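Local coordinates for acetyltransferase (Klebsiella pneumoniae, PDB 5XUN), which acts as the toxin KacT of a toxin-antitoxin locus, a GNAT-family acetyltransferase that probably uses acetyl-CoA to acetylate glycyl-tRNA, at the interface of chains A and B. Residues are numbered along the deposited sequence; one frame, centred on the assembly and turned at random. Chains: chain A/B, Acetyltransferase.

The interface of chains A and B. Residues chain A 83-85, 90, 128-130; chain B 42-44.
B:Ile44 packs against an apolar patch of chain A made by A:Ile84, A:Pro85, A:Pro90 and A:Tyr130. The site is part of a two-fold interface between two GNAT-fold acetyltransferase subunits, and its twin has the chains exchanged. The pairing is probably the toxin dimer, although the deposited assembly alone does not prove this. B:Ile44 lies in the loop that follows helix 36-41. Its CG1 stands beside the backbone N (chi1 -64°), and the delta-methyl CD1 faces both A:Ile84 and the A:Tyr130 ring. CD1 meets CG1 of A:Ile84 at 3.8 Å, and the two side chains cross at about a right angle. CD1 also approaches the ring carbon CD1 of A:Tyr130 at 4.0 Å. Here the side chains run alongside each other and point the same way. The other branch, methyl CG2 of B:Ile44, lies 4.1 Å from CD of A:Pro85, but this proline is poorly ordered.

A:Pro90, in strand 88-99, crosses the B:Ile44 side chain at about a right angle. Its CG lies 3.9 Å from CA of B:Ile44 and also packs on the backbone carbonyl O of that residue. The ring edge of A:Tyr130 faces chain B. The carbonyl O of B:Gly42 lies in the ring plane at that edge, 3.7 Å from CD1 of A:Tyr130.

B:Gln43 takes the contact to the rim. Its carbonyl O faces the backbone of A:Ile129 and A:Tyr130, but forms no direct hydrogen bond there. CB packs against the carbonyl O of A:Ile129. The side chain bends at chi2 (-55°) and brings its amide oxygen OE1 to a water, 2.6 Å away. Backbone N of A:Ile129 hydrogen-bonds to the same water at 2.7 Å.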
ATOM      1  N   LYS A  83      15.505  -8.525  -9.500  1.00 38.77           N
ATOM      2  CA  LYS A  83      15.580  -7.469  -8.496  1.00 52.01           C
ATOM      3  C   LYS A  83      14.505  -7.591  -7.419  1.00 53.13           C
ATOM      4  O   LYS A  83      14.624  -6.949  -6.368  1.00 45.73           O
ATOM      5  CB  LYS A  83      15.488  -6.094  -9.165  1.00 57.56           C
ATOM      6  CG  LYS A  83      16.674  -5.764 -10.062  1.00 50.46           C
ATOM      7  CD  LYS A  83      16.801  -4.264 -10.285  1.00 49.93           C
ATOM      8  CE  LYS A  83      18.017  -3.932 -11.136  1.00 54.96           C
ATOM      9  NZ  LYS A  83      19.296  -4.360 -10.493  1.00 46.98           N
ATOM     10  N   ILE A  84      13.463  -8.385  -7.657  1.00 33.37           N
ATOM     11  CA  ILE A  84      12.398  -8.619  -6.690  1.00 40.47           C
ATOM     12  C   ILE A  84      12.681  -9.949  -5.987  1.00 37.91           C
ATOM     13  O   ILE A  84      12.466 -11.014  -6.589  1.00 44.20           O
ATOM     14  CB  ILE A  84      11.014  -8.607  -7.345  1.00 37.09           C
ATOM     15  CG1 ILE A  84      10.825  -7.297  -8.126  1.00 21.48           C
ATOM     16  CG2 ILE A  84       9.932  -8.827  -6.305  1.00 28.71           C
ATOM     17  CD1 ILE A  84       9.768  -7.352  -9.181  1.00 32.10           C
ATOM     18  N   PRO A  85      13.123  -9.934  -4.736  1.00 39.70           N
ATOM     19  CA  PRO A  85      13.604 -11.156  -4.086  1.00 27.47           C
ATOM     20  C   PRO A  85      12.516 -12.065  -3.538  1.00 33.05           C
ATOM     21  O   PRO A  85      12.822 -12.949  -2.732  1.00 44.93           O
ATOM     22  CB  PRO A  85      14.479 -10.609  -2.946  1.00 45.05           C
ATOM     23  CG  PRO A  85      14.109  -9.150  -2.802  1.00 54.58           C
ATOM     24  CD  PRO A  85      13.110  -8.780  -3.830  1.00 40.22           C
ATOM     25  N   PRO A  90       5.462  -5.632  -4.361  1.00 16.09           N
ATOM     26  CA  PRO A  90       4.453  -4.776  -3.732  1.00 11.54           C
ATOM     27  C   PRO A  90       3.936  -3.750  -4.725  1.00 19.40           C
ATOM     28  O   PRO A  90       4.682  -3.234  -5.564  1.00 13.98           O
ATOM     29  CB  PRO A  90       5.228  -4.099  -2.596  1.00 18.05           C
ATOM     30  CG  PRO A  90       6.625  -4.019  -3.115  1.00 16.62           C
ATOM     31  CD  PRO A  90       6.830  -5.239  -3.995  1.00 15.07           C
ATOM     32  N   GLY A 128       6.779   0.457   0.845  1.00 15.56           N
ATOM     33  CA  GLY A 128       7.331  -0.106  -0.374  1.00 12.26           C
ATOM     34  C   GLY A 128       6.284  -0.389  -1.427  1.00 11.87           C
ATOM     35  O   GLY A 128       5.375  -1.192  -1.196  1.00  9.97           O
ATOM     36  N   ILE A 129       6.392   0.264  -2.586  1.00  9.27           N
ATOM     37  CA  ILE A 129       5.429   0.083  -3.674  1.00 13.55           C
ATOM     38  C   ILE A 129       6.206   0.070  -4.976  1.00 11.89           C
ATOM     39  O   ILE A 129       6.818   1.077  -5.345  1.00 13.28           O
ATOM     40  CB  ILE A 129       4.350   1.182  -3.714  1.00 11.23           C
ATOM     41  CG1 ILE A 129       3.436   1.089  -2.497  1.00  8.41           C
ATOM     42  CG2 ILE A 129       3.521   1.084  -5.004  1.00 14.46           C
ATOM     43  CD1 ILE A 129       2.680   2.388  -2.223  1.00 14.90           C
ATOM     44  N   TYR A 130       6.213  -1.075  -5.654  1.00 13.88           N
ATOM     45  CA  TYR A 130       7.037  -1.222  -6.842  1.00 16.37           C
ATOM     46  C   TYR A 130       6.384  -0.619  -8.081  1.00 23.90           C
ATOM     47  O   TYR A 130       7.093  -0.320  -9.047  1.00 21.78           O
ATOM     48  CB  TYR A 130       7.370  -2.709  -7.044  1.00 15.13           C
ATOM     49  CG  TYR A 130       8.298  -3.001  -8.197  1.00 17.08           C
ATOM     50  CD1 TYR A 130       9.626  -2.602  -8.161  1.00 21.43           C
ATOM     51  CD2 TYR A 130       7.859  -3.724  -9.303  1.00 17.22           C
ATOM     52  CE1 TYR A 130      10.484  -2.874  -9.209  1.00 19.81           C
ATOM     53  CE2 TYR A 130       8.710  -3.999 -10.359  1.00 24.72           C
ATOM     54  CZ  TYR A 130      10.022  -3.573 -10.306  1.00 26.55           C
ATOM     55  OH  TYR A 130      10.876  -3.848 -11.352  1.00 29.44           O
TER
ATOM     56  N   GLY B  42      15.116   0.242  -4.185  1.00 13.22           N
ATOM     57  CA  GLY B  42      14.433  -0.451  -5.261  1.00 13.83           C
ATOM     58  C   GLY B  42      12.920  -0.494  -5.174  1.00 14.76           C
ATOM     59  O   GLY B  42      12.293  -1.202  -5.965  1.00 11.40           O
ATOM     60  N   GLN B  43      12.316   0.204  -4.208  1.00 19.86           N
ATOM     61  CA  GLN B  43      10.858   0.310  -4.087  1.00 16.52           C
ATOM     62  C   GLN B  43      10.205  -1.038  -3.795  1.00 16.75           C
ATOM     63  O   GLN B  43       9.038  -1.252  -4.120  1.00 12.30           O
ATOM     64  CB  GLN B  43      10.239   0.939  -5.340  1.00 16.26           C
ATOM     65  CG  GLN B  43      10.950   2.197  -5.789  1.00 20.65           C
ATOM     66  CD  GLN B  43      11.033   3.242  -4.695  1.00 19.47           C
ATOM     67  OE1 GLN B  43      10.114   3.395  -3.893  1.00 28.98           O
ATOM     68  NE2 GLN B  43      12.144   3.968  -4.655  1.00 32.30           N
ATOM     69  N   ILE B  44      10.965  -1.950  -3.186  1.00 17.70           N
ATOM     70  CA  ILE B  44      10.451  -3.233  -2.713  1.00 18.04           C
ATOM     71  C   ILE B  44       9.925  -3.110  -1.286  1.00 11.46           C
ATOM     72  O   ILE B  44       9.015  -3.845  -0.883  1.00 13.79           O
ATOM     73  CB  ILE B  44      11.578  -4.285  -2.803  1.00 29.32           C
ATOM     74  CG1 ILE B  44      11.995  -4.514  -4.252  1.00 28.67           C
ATOM     75  CG2 ILE B  44      11.153  -5.613  -2.211  1.00 22.80           C
ATOM     76  CD1 ILE B  44      10.843  -4.880  -5.167  1.00 19.49           C
TER
HETATM   77  O   HOH W   1       8.283   2.208  -2.418  1.00 10.80           O